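Local coordinates for BT_4661 (Bacteroides thetaiotaomicron, PDB 4AK2), which binds heparin and heparan sulphate as a SusE-like surface protein, here its ligand-binding domain, and probably captures these glycans for uptake, at residues Phe28-Gly33 / Val111-Ser116; Ile118-Val123 / Ala262-Ala267; Pro129-Val134 / Phe273-Thr278; Phe156-Arg161 / Thr225-His230. All coordinates share one frame; numbering follows the deposited sequence.

From the N terminus, 28-33 opens contact 1, which 111-116 closes at one edge of a four-stranded sheet. The chain then runs straight into 118-123 and 129-134, the first halves of contacts 2 and 3. Next comes 156-161, which meets 225-230 in contact 4, and only afterwards do 262-267 and 273-278 complete contacts 2 and 3. Contacts 2 and 3 therefore cross, and contact 4 nests inside both their loops. Contact 3 joins two strands of the second mixed sheet, which contact 4 ties to a small antiparallel sheet. Contact 2 fastens two loops near the glycan. Contacts 1 and 3 also touch directly, linking the two mixed sheets.

Contact 1: residues Phe28-Gly33 / Val111-Ser116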
# COMPACT_ATOMS: atom_id res chain seq x y z
N PHE A 28 9.79 -2.72 -2.08
CA PHE A 28 11.14 -2.72 -1.54
C PHE A 28 11.17 -2.22 -0.14
O PHE A 28 10.63 -1.16 0.15
CB PHE A 28 12.06 -1.86 -2.45
CG PHE A 28 12.13 -2.45 -3.83
CD1 PHE A 28 11.18 -2.13 -4.79
CD2 PHE A 28 13.08 -3.42 -4.13
CE1 PHE A 28 11.18 -2.78 -6.04
CE2 PHE A 28 13.08 -4.07 -5.38
CZ PHE A 28 12.13 -3.76 -6.30
N ARG A 29 11.80 -2.99 0.74
CA ARG A 29 11.98 -2.60 2.12
C ARG A 29 13.37 -2.05 2.32
O ARG A 29 14.37 -2.62 1.84
CB ARG A 29 11.74 -3.82 3.05
CG ARG A 29 12.07 -3.50 4.51
CD ARG A 29 11.51 -4.56 5.45
NE ARG A 29 10.06 -4.45 5.57
CZ ARG A 29 9.18 -5.45 5.49
NH1 ARG A 29 9.55 -6.75 5.24
NH2 ARG A 29 7.90 -5.16 5.64
N ILE A 30 13.45 -0.96 3.06
CA ILE A 30 14.71 -0.47 3.62
C ILE A 30 14.75 -1.02 5.05
O ILE A 30 13.87 -0.71 5.86
CB ILE A 30 14.80 1.07 3.60
CG1 ILE A 30 14.62 1.58 2.16
CG2 ILE A 30 16.12 1.51 4.21
CD1 ILE A 30 13.21 1.91 1.74
N GLU A 31 15.75 -1.86 5.33
CA GLU A 31 15.82 -2.56 6.61
C GLU A 31 15.94 -1.58 7.78
O GLU A 31 16.47 -0.47 7.63
CB GLU A 31 17.02 -3.53 6.62
CG GLU A 31 18.38 -2.80 6.69
CD GLU A 31 19.57 -3.77 6.66
OE1 GLU A 31 19.48 -4.89 7.24
OE2 GLU A 31 20.60 -3.43 6.03
N ALA A 32 15.48 -2.01 8.94
CA ALA A 32 15.59 -1.24 10.16
C ALA A 32 17.03 -0.77 10.35
O ALA A 32 17.98 -1.56 10.24
CB ALA A 32 15.12 -2.07 11.34
N GLY A 33 17.20 0.53 10.62
CA GLY A 33 18.54 1.08 10.80
C GLY A 33 19.33 1.31 9.53
O GLY A 33 20.48 1.78 9.60
N VAL A 111 5.09 1.31 -7.71
CA VAL A 111 6.16 0.69 -6.97
C VAL A 111 6.07 1.17 -5.53
O VAL A 111 5.92 2.40 -5.31
CB VAL A 111 7.55 0.93 -7.59
CG1 VAL A 111 8.65 0.24 -6.77
CG2 VAL A 111 7.57 0.51 -9.05
N PHE A 112 6.20 0.30 -4.56
CA PHE A 112 6.01 0.60 -3.17
C PHE A 112 7.29 0.43 -2.38
O PHE A 112 8.15 -0.40 -2.72
CB PHE A 112 4.94 -0.31 -2.60
CG PHE A 112 3.59 -0.18 -3.27
CD1 PHE A 112 3.28 -0.98 -4.38
CD2 PHE A 112 2.58 0.63 -2.75
CE1 PHE A 112 2.04 -0.92 -4.96
CE2 PHE A 112 1.34 0.70 -3.36
CZ PHE A 112 1.03 -0.13 -4.46
N PHE A 113 7.38 1.20 -1.30
CA PHE A 113 8.54 1.21 -0.40
C PHE A 113 8.13 1.16 1.03
O PHE A 113 7.13 1.76 1.40
CB PHE A 113 9.41 2.46 -0.64
CG PHE A 113 10.02 2.49 -2.00
CD1 PHE A 113 9.30 3.01 -3.08
CD2 PHE A 113 11.31 2.01 -2.21
CE1 PHE A 113 9.85 3.00 -4.39
CE2 PHE A 113 11.87 1.99 -3.50
CZ PHE A 113 11.15 2.51 -4.59
N HIS A 114 8.90 0.43 1.85
CA HIS A 114 8.69 0.42 3.30
C HIS A 114 9.98 0.68 3.98
O HIS A 114 10.97 -0.03 3.77
CB HIS A 114 8.17 -0.95 3.78
CG HIS A 114 8.01 -1.03 5.30
ND1 HIS A 114 8.57 -1.99 6.07
CD2 HIS A 114 7.34 -0.17 6.17
CE1 HIS A 114 8.25 -1.78 7.36
NE2 HIS A 114 7.51 -0.66 7.43
N PHE A 115 10.03 1.72 4.81
CA PHE A 115 11.23 2.05 5.61
C PHE A 115 10.96 1.44 6.98
O PHE A 115 10.20 2.01 7.78
CB PHE A 115 11.49 3.55 5.63
CG PHE A 115 12.88 3.96 6.10
CD1 PHE A 115 13.81 3.06 6.67
CD2 PHE A 115 13.25 5.29 5.93
CE1 PHE A 115 15.09 3.49 7.06
CE2 PHE A 115 14.51 5.73 6.33
CZ PHE A 115 15.42 4.83 6.89
N SER A 116 11.55 0.30 7.27
CA SER A 116 11.28 -0.39 8.53
C SER A 116 12.04 0.26 9.69
O SER A 116 12.95 1.06 9.48
CB SER A 116 11.65 -1.86 8.43
OG SER A 116 11.04 -2.52 9.52
O HOH W 1 15.11 2.41 10.64
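Phe28, Arg29 and Ile30 run parallel to Phe113, His114 and Phe115, and four backbone hydrogen bonds zip the strands together. Phe28 gives its N-H to Phe112 O and accepts from His114 N. Ile30 repeats the pattern two residues on: its N donates to His114 O at 2.7 Å, and its O accepts from Ser116 N. Past the strand ends, a water takes the N-H of Gly33 and donates to Ser116 O.

Among the side chains, the polar link is Arg29 NE to His114 ND1, 2.9 Å long and nearly straight at 166°. The turn at chi3 (-73°) sets NE there. The bond lies in the plane of both groups although those planes stand 85° apart. ND1 thus acts as an acceptor, consistent with no proton on that nitrogen. The rest of the guanidinium is held by Tyr127 O and Thr128 OG1, while Ser116 OG bonds to Glu126.

Apolar contacts fill the other face. Ile30 CG2 rests 3.6 Å from Phe115 CE1, Phe28 CB lies 3.9 Å from Phe113 CD2, and Val111 CG1 meets the Phe28 ring edge at CD1, 4.0 Å away.

Strand 27-30 is an outermost strand of its mixed sheet, and strand 105-115 has strand 89-98 on its other flank. Phe113 packs on Ile79 and Ile81 of strand 79-82, Phe112 meets the ring of Phe273 on strand 268-276, and His114 that of Phe130, just before strand 131-134.

Contact 2: residues Ile118-Val123 / Ala262-Ala267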
# COMPACT_ATOMS: atom_id res chain seq x y z
N ILE A 118 12.79 -0.33 14.36
CA ILE A 118 12.41 -0.77 15.69
C ILE A 118 11.77 0.44 16.37
O ILE A 118 12.42 1.48 16.58
CB ILE A 118 13.63 -1.32 16.47
CG1 ILE A 118 14.27 -2.46 15.68
CG2 ILE A 118 13.20 -1.76 17.87
CD1 ILE A 118 15.50 -3.11 16.33
N SER A 119 10.49 0.32 16.68
CA SER A 119 9.71 1.40 17.31
C SER A 119 9.61 1.18 18.84
O SER A 119 10.40 0.41 19.38
CB SER A 119 8.35 1.55 16.60
OG SER A 119 7.69 0.31 16.46
N ASP A 120 8.67 1.83 19.53
CA ASP A 120 8.61 1.67 21.00
C ASP A 120 8.46 0.21 21.40
O ASP A 120 7.81 -0.60 20.70
CB ASP A 120 7.41 2.43 21.60
CG ASP A 120 7.63 3.92 21.71
OD1 ASP A 120 8.73 4.45 21.41
OD2 ASP A 120 6.65 4.61 22.10
N SER A 121 8.98 -0.10 22.59
CA SER A 121 8.75 -1.40 23.22
C SER A 121 9.32 -2.56 22.41
O SER A 121 8.80 -3.67 22.46
CB SER A 121 7.25 -1.63 23.50
OG SER A 121 6.75 -0.58 24.29
N ASN A 122 10.39 -2.28 21.67
CA ASN A 122 11.13 -3.30 20.90
C ASN A 122 10.34 -3.94 19.75
O ASN A 122 10.74 -4.96 19.21
CB ASN A 122 11.86 -4.33 21.76
CG ASN A 122 13.35 -4.08 21.78
OD1 ASN A 122 13.97 -3.81 20.72
ND2 ASN A 122 13.93 -4.09 22.96
N VAL A 123 9.26 -3.26 19.33
CA VAL A 123 8.42 -3.74 18.23
C VAL A 123 9.13 -3.46 16.92
O VAL A 123 9.68 -2.39 16.70
CB VAL A 123 7.03 -3.06 18.26
CG1 VAL A 123 6.21 -3.30 16.99
CG2 VAL A 123 6.28 -3.47 19.51
N ALA A 262 -4.84 5.64 21.93
CA ALA A 262 -4.11 6.80 22.49
C ALA A 262 -2.59 6.53 22.53
O ALA A 262 -1.84 7.19 23.23
CB ALA A 262 -4.68 7.24 23.86
N ALA A 263 -2.13 5.54 21.77
CA ALA A 263 -0.71 5.26 21.72
C ALA A 263 0.09 6.53 21.45
O ALA A 263 -0.28 7.36 20.61
CB ALA A 263 -0.43 4.24 20.64
N THR A 264 1.21 6.67 22.15
CA THR A 264 2.05 7.83 21.94
C THR A 264 2.88 7.70 20.67
O THR A 264 2.84 6.63 19.98
CB THR A 264 2.90 8.10 23.22
OG1 THR A 264 3.71 6.94 23.49
CG2 THR A 264 1.99 8.38 24.43
N SER A 265 3.60 8.76 20.31
CA SER A 265 4.13 8.92 18.95
C SER A 265 5.07 7.78 18.50
O SER A 265 5.11 7.42 17.31
CB SER A 265 4.79 10.33 18.79
OG SER A 265 6.00 10.42 19.51
N GLY A 266 5.79 7.20 19.46
CA GLY A 266 6.74 6.12 19.11
C GLY A 266 6.08 4.77 18.89
O GLY A 266 6.77 3.81 18.53
N ALA A 267 4.77 4.66 19.13
CA ALA A 267 4.03 3.40 18.91
C ALA A 267 3.02 3.56 17.76
O ALA A 267 1.92 3.02 17.80
CB ALA A 267 3.34 2.99 20.22
O HOH W 2 6.05 7.19 22.30
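Asp120 lays its carboxylate against the backbone of Gly266, with Ser119 beside it. The first torsion sets CG anti to the carbonyl carbon (chi1 -77°), which puts CG 3.3 Å from Gly266 C. OD2 comes within 3.3 Å of Gly266 C as well, while OD1 lies 3.5 Å from Gly266 CA. Behind the carboxylate, Asp120 N donates to Gly266 O at 2.9 Å; the bond is nearly straight (167°), although the donor stands above the carbonyl plane. Ser119 presents CB to that same oxygen, 3.4 Å away, and sends its OG to Tyr253 OH instead. Thr264 joins through a single water, which lies 2.6 Å from its OG1, donates to Asp120 OD2 at 2.7 Å and accepts from Gly266 N.

Both partners are turns. Residues 264-267 form a type I turn closed by Ala267 N to Thr264 O, and the second turn carries Ser121 and Asn122 with positive phi.

Ser265, at the head of the first turn, touches a 2-O-sulpho-iduronic acid unit of the bound glycan. The contact is thus polar and partly water-borne: one backbone hydrogen bond and one bridging water tie Asp120 to the loop that carries this pocket residue.

Contact 3: residues Pro129-Val134 / Phe273-Thr278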
# COMPACT_ATOMS: atom_id res chain seq x y z
N PRO A 129 4.45 -9.91 2.26
CA PRO A 129 4.57 -8.60 1.62
C PRO A 129 3.85 -7.52 2.40
O PRO A 129 2.87 -7.75 3.09
CB PRO A 129 3.85 -8.82 0.26
CG PRO A 129 2.79 -9.85 0.59
CD PRO A 129 3.47 -10.77 1.55
N PHE A 130 4.36 -6.30 2.22
CA PHE A 130 3.74 -5.10 2.83
C PHE A 130 2.75 -4.43 1.91
O PHE A 130 2.17 -3.39 2.30
CB PHE A 130 4.76 -4.14 3.41
CG PHE A 130 5.67 -3.51 2.38
CD1 PHE A 130 5.27 -2.30 1.74
CD2 PHE A 130 6.91 -4.06 2.05
CE1 PHE A 130 6.12 -1.69 0.83
CE2 PHE A 130 7.75 -3.46 1.13
CZ PHE A 130 7.34 -2.28 0.51
N VAL A 131 2.52 -4.94 0.71
CA VAL A 131 1.46 -4.49 -0.17
C VAL A 131 0.46 -5.64 -0.24
O VAL A 131 0.79 -6.74 -0.76
CB VAL A 131 1.94 -4.13 -1.57
CG1 VAL A 131 0.79 -3.57 -2.41
CG2 VAL A 131 3.10 -3.10 -1.51
N PHE A 132 -0.72 -5.46 0.33
CA PHE A 132 -1.77 -6.48 0.32
C PHE A 132 -2.59 -6.24 -0.94
O PHE A 132 -3.31 -5.22 -1.03
CB PHE A 132 -2.62 -6.34 1.63
CG PHE A 132 -3.86 -7.22 1.62
CD1 PHE A 132 -3.88 -8.45 0.91
CD2 PHE A 132 -5.02 -6.82 2.30
CE1 PHE A 132 -5.02 -9.28 0.89
CE2 PHE A 132 -6.16 -7.68 2.31
CZ PHE A 132 -6.16 -8.87 1.57
N GLN A 133 -2.53 -7.16 -1.91
CA GLN A 133 -3.27 -7.09 -3.13
C GLN A 133 -4.61 -7.77 -2.94
O GLN A 133 -4.64 -9.01 -2.68
CB GLN A 133 -2.49 -7.78 -4.26
CG GLN A 133 -1.20 -6.99 -4.56
CD GLN A 133 -0.43 -7.62 -5.71
OE1 GLN A 133 -0.10 -8.81 -5.66
NE2 GLN A 133 -0.11 -6.83 -6.73
N VAL A 134 -5.70 -7.02 -2.99
CA VAL A 134 -7.01 -7.52 -2.65
C VAL A 134 -8.03 -7.19 -3.72
O VAL A 134 -8.02 -6.09 -4.31
CB VAL A 134 -7.43 -6.98 -1.25
CG1 VAL A 134 -7.65 -5.44 -1.26
CG2 VAL A 134 -8.69 -7.68 -0.75
N PHE A 273 0.44 -1.14 2.79
CA PHE A 273 -0.39 -0.55 1.76
C PHE A 273 -1.43 -1.54 1.28
O PHE A 273 -1.08 -2.74 1.12
CB PHE A 273 0.46 -0.10 0.55
CG PHE A 273 0.53 1.39 0.34
CD1 PHE A 273 -0.57 2.07 -0.17
CD2 PHE A 273 1.72 2.03 0.55
CE1 PHE A 273 -0.51 3.45 -0.38
CE2 PHE A 273 1.82 3.41 0.32
CZ PHE A 273 0.70 4.10 -0.16
N ILE A 274 -2.67 -1.16 1.11
CA ILE A 274 -3.69 -2.03 0.56
C ILE A 274 -3.93 -1.62 -0.89
O ILE A 274 -4.22 -0.45 -1.18
CB ILE A 274 -5.05 -1.88 1.31
CG1 ILE A 274 -4.90 -1.99 2.83
CG2 ILE A 274 -6.07 -2.87 0.74
CD1 ILE A 274 -4.11 -3.14 3.35
N TRP A 275 -3.78 -2.54 -1.84
CA TRP A 275 -3.96 -2.27 -3.24
C TRP A 275 -5.17 -2.99 -3.73
O TRP A 275 -5.15 -4.27 -3.78
CB TRP A 275 -2.70 -2.61 -4.03
CG TRP A 275 -2.77 -2.40 -5.52
CD1 TRP A 275 -3.80 -1.86 -6.28
CD2 TRP A 275 -1.73 -2.76 -6.46
NE1 TRP A 275 -3.45 -1.86 -7.63
CE2 TRP A 275 -2.22 -2.40 -7.79
CE3 TRP A 275 -0.48 -3.36 -6.34
CZ2 TRP A 275 -1.47 -2.64 -8.93
CZ3 TRP A 275 0.28 -3.59 -7.48
CH2 TRP A 275 -0.21 -3.23 -8.76
N PHE A 276 -6.26 -2.32 -4.04
CA PHE A 276 -7.51 -2.87 -4.53
C PHE A 276 -7.48 -2.97 -6.03
O PHE A 276 -7.21 -2.02 -6.74
CB PHE A 276 -8.69 -1.94 -4.18
CG PHE A 276 -8.78 -1.58 -2.72
CD1 PHE A 276 -9.53 -2.34 -1.80
CD2 PHE A 276 -8.16 -0.41 -2.25
CE1 PHE A 276 -9.62 -1.98 -0.48
CE2 PHE A 276 -8.25 -0.06 -0.92
CZ PHE A 276 -8.97 -0.83 -0.02
N ASP A 277 -7.79 -4.18 -6.55
CA ASP A 277 -7.98 -4.37 -8.01
C ASP A 277 -8.81 -5.65 -8.21
O ASP A 277 -8.46 -6.71 -7.66
CB ASP A 277 -6.61 -4.50 -8.71
CG ASP A 277 -6.68 -4.44 -10.21
OD1 ASP A 277 -7.60 -5.01 -10.81
OD2 ASP A 277 -5.74 -3.86 -10.80
N THR A 278 -9.91 -5.52 -8.93
CA THR A 278 -10.75 -6.67 -9.23
C THR A 278 -10.03 -7.79 -10.01
O THR A 278 -10.55 -8.91 -10.06
CB THR A 278 -12.03 -6.29 -10.00
OG1 THR A 278 -11.70 -5.54 -11.15
CG2 THR A 278 -13.00 -5.52 -9.13
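Val131 to Val134 and Phe273 to Phe276 are parallel strands whose axes pass 4.6 Å apart at 23°, joined by five backbone hydrogen bonds from Phe273 N to Phe130 O through to Asp277 N to Val134 O. They form a parallel pair in a mixed beta-sheet, and strand 268-276 also pairs, antiparallel, with strand 241-254.

On one face, Val134 is the hub. Its CG1 sits between the backbone N and the carbonyl carbon (chi1 67°), from where it reaches both Ile274 CG2 at 3.6 Å and Phe276 CD1 at 3.7 Å. Ile274 in turn works with both of its ends: CG2 lies over the rim of one face of the Phe276 ring, and CD1 comes in plane to the edge of the Phe132 ring, 3.9 Å from CD2. Phe132 has Val134 CB over one of its faces. Strand 229-231 covers this side through Ile231 and Val229, and Trp236 stacks on Phe276.

The opposite face belongs to Val131, Phe273, Gln133 and Trp275. Val131 CG1 meets Trp275 at CB, 4.0 Å away, near the plane of the indole. Phe280 makes an edge-to-face pair with the indole, and Pro110 of strand 105-115 packs against it. Gln133 runs alongside, pointing the same way, its amide plane turned 52° from the ring, and its NE2 ends 3.3 Å from Trp275 CZ3.

Contact 4: residues Phe156-Arg161 / Thr225-His230; sequences FRLDYR and TDFKVH. With SGN (2-deoxy-6-O-sulfo-2-(sulfoamino)-alpha-D-glucopyranose), chain B.
Phe156 and Phe227 form a T-shaped pair, planes 88° apart, that joins the residue just before strand 157-161 of the large mixed sheet to the loop leading into strand 229-231 of a small antiparallel sheet. From CB outward, Phe227 first meets Leu158: CB lies 4.0 Å from Leu158 CD2. One face of the ring is toward Phe156, whose CD2 stands 3.7 Å above the ring centre. The second torsion (chi2 -66°) places CD1 3.8 Å from Leu158 CB, and CE1 passes near Arg157 CA. At the tip, CZ closes on Phe156 O, 3.2 Å away, an oxygen that also accepts a hydrogen bond from Arg157 NH1. Thr225 C lies over the rim of the opposite face of the Phe227 ring.

Further along, Tyr160 crosses Val229 at about a right angle, its OH 3.9 Å from CG2, and both pack on Ile272 and Ile274.

Arg161 belongs to the glycan pocket. Fixed at NE by Gln261 O, it grips the sulphated glucosamine with two bonds, NH1 to O3 at 3.0 Å and NH2 to the same O3. O1S, an oxygen of the N-sulpho group of that sugar, lies over the centre of the guanidinium, 3.2 Å above its plane.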
# COMPACT_ATOMS: atom_id res chain seq x y z
N PHE A 156 -0.40 -8.19 22.58
CA PHE A 156 -0.25 -7.16 21.54
C PHE A 156 -1.63 -6.79 21.01
O PHE A 156 -2.48 -7.67 20.83
CB PHE A 156 0.64 -7.71 20.43
CG PHE A 156 1.16 -6.67 19.47
CD1 PHE A 156 2.12 -5.75 19.89
CD2 PHE A 156 0.72 -6.62 18.13
CE1 PHE A 156 2.63 -4.82 19.00
CE2 PHE A 156 1.25 -5.68 17.24
CZ PHE A 156 2.20 -4.78 17.69
N ARG A 157 -1.86 -5.49 20.81
CA ARG A 157 -3.09 -5.00 20.15
C ARG A 157 -2.69 -3.99 19.08
O ARG A 157 -1.74 -3.24 19.28
CB ARG A 157 -4.07 -4.35 21.16
CG ARG A 157 -4.53 -5.29 22.28
CD ARG A 157 -5.40 -6.47 21.80
NE ARG A 157 -5.86 -7.26 22.94
CZ ARG A 157 -5.16 -8.22 23.51
NH1 ARG A 157 -3.98 -8.58 23.02
NH2 ARG A 157 -5.69 -8.87 24.54
N LEU A 158 -3.41 -3.98 17.96
CA LEU A 158 -2.98 -3.24 16.76
C LEU A 158 -4.22 -2.74 16.02
O LEU A 158 -5.15 -3.50 15.79
CB LEU A 158 -2.19 -4.23 15.87
CG LEU A 158 -1.50 -3.60 14.66
CD1 LEU A 158 -0.33 -2.69 15.10
CD2 LEU A 158 -0.96 -4.67 13.74
N ASP A 159 -4.29 -1.44 15.72
CA ASP A 159 -5.51 -0.91 15.11
C ASP A 159 -5.24 0.32 14.27
O ASP A 159 -4.43 1.16 14.68
CB ASP A 159 -6.50 -0.55 16.22
CG ASP A 159 -7.95 -0.57 15.80
OD1 ASP A 159 -8.32 -1.38 14.93
OD2 ASP A 159 -8.76 0.22 16.37
N TYR A 160 -5.90 0.44 13.12
CA TYR A 160 -5.85 1.71 12.39
C TYR A 160 -6.32 2.84 13.29
O TYR A 160 -7.16 2.69 14.17
CB TYR A 160 -6.71 1.63 11.14
CG TYR A 160 -6.07 0.92 9.96
CD1 TYR A 160 -5.29 1.62 9.05
CD2 TYR A 160 -6.27 -0.47 9.73
CE1 TYR A 160 -4.70 1.01 7.94
CE2 TYR A 160 -5.70 -1.06 8.65
CZ TYR A 160 -4.94 -0.36 7.75
OH TYR A 160 -4.41 -0.99 6.64
N ARG A 161 -5.77 4.02 12.99
CA ARG A 161 -5.97 5.23 13.85
C ARG A 161 -6.27 6.53 13.13
O ARG A 161 -7.20 7.26 13.55
CB ARG A 161 -4.79 5.43 14.81
CG ARG A 161 -4.88 6.64 15.77
CD ARG A 161 -6.14 6.56 16.64
NE ARG A 161 -6.21 7.69 17.57
CZ ARG A 161 -6.70 8.89 17.25
NH1 ARG A 161 -7.16 9.13 16.01
NH2 ARG A 161 -6.69 9.86 18.14
N THR A 225 -5.65 -11.58 16.83
CA THR A 225 -5.06 -12.91 17.03
C THR A 225 -3.76 -13.04 16.25
O THR A 225 -2.70 -13.38 16.79
CB THR A 225 -6.08 -14.02 16.62
OG1 THR A 225 -7.20 -13.90 17.51
CG2 THR A 225 -5.49 -15.38 16.76
N ASP A 226 -3.88 -12.76 14.95
CA ASP A 226 -2.76 -12.84 14.01
C ASP A 226 -2.35 -11.49 13.43
O ASP A 226 -1.32 -11.42 12.77
CB ASP A 226 -3.11 -13.82 12.86
CG ASP A 226 -3.44 -15.20 13.35
OD1 ASP A 226 -2.67 -15.71 14.19
OD2 ASP A 226 -4.46 -15.74 12.88
N PHE A 227 -3.17 -10.44 13.64
CA PHE A 227 -2.82 -9.06 13.23
C PHE A 227 -2.80 -8.89 11.72
O PHE A 227 -2.16 -8.01 11.19
CB PHE A 227 -1.53 -8.60 13.93
CG PHE A 227 -1.61 -8.80 15.42
CD1 PHE A 227 -2.54 -8.05 16.16
CD2 PHE A 227 -0.89 -9.79 16.06
CE1 PHE A 227 -2.70 -8.25 17.53
CE2 PHE A 227 -1.04 -10.03 17.42
CZ PHE A 227 -1.95 -9.26 18.15
N LYS A 228 -3.55 -9.73 11.01
CA LYS A 228 -3.79 -9.52 9.58
C LYS A 228 -4.74 -8.34 9.41
O LYS A 228 -5.63 -8.09 10.24
CB LYS A 228 -4.45 -10.74 8.96
CG LYS A 228 -3.61 -12.03 9.03
CD LYS A 228 -4.36 -13.21 8.43
CE LYS A 228 -3.51 -14.47 8.43
NZ LYS A 228 -4.27 -15.59 7.80
N VAL A 229 -4.56 -7.62 8.31
CA VAL A 229 -5.55 -6.64 7.88
C VAL A 229 -6.64 -7.38 7.06
O VAL A 229 -6.30 -8.07 6.11
CB VAL A 229 -4.95 -5.50 7.02
CG1 VAL A 229 -6.06 -4.59 6.49
CG2 VAL A 229 -3.89 -4.70 7.80
N HIS A 230 -7.90 -7.21 7.46
CA HIS A 230 -9.05 -7.72 6.76
C HIS A 230 -9.74 -6.67 6.00
O HIS A 230 -9.92 -5.57 6.52
CB HIS A 230 -10.06 -8.33 7.76
CG HIS A 230 -9.47 -9.44 8.57
ND1 HIS A 230 -9.86 -10.74 8.42
CD2 HIS A 230 -8.48 -9.44 9.52
CE1 HIS A 230 -9.14 -11.50 9.26
NE2 HIS A 230 -8.29 -10.71 9.94
C1 SGN B . -11.71 11.70 15.90
C2 SGN B . -10.25 11.22 15.95
C3 SGN B . -9.35 12.43 16.25
C4 SGN B . -9.61 13.55 15.26
C5 SGN B . -11.09 13.96 15.25
C6 SGN B . -11.36 14.94 14.10
N2 SGN B . -10.12 10.16 16.93
O1 SGN B . -12.16 12.08 17.19
O3 SGN B . -8.00 11.98 16.12
O4 SGN B . -8.94 14.74 15.72
O5 SGN B . -11.84 12.78 14.97
O6 SGN B . -12.71 15.35 14.12
S1 SGN B . -10.52 8.64 16.64
O1S SGN B . -9.80 7.82 17.59
O2S SGN B . -11.94 8.41 16.71
O3S SGN B . -10.04 8.35 15.18
S2 SGN B . -13.27 16.20 12.96
O4S SGN B . -12.64 17.52 13.00
O5S SGN B . -14.88 16.33 13.26
O6S SGN B . -13.09 15.44 11.72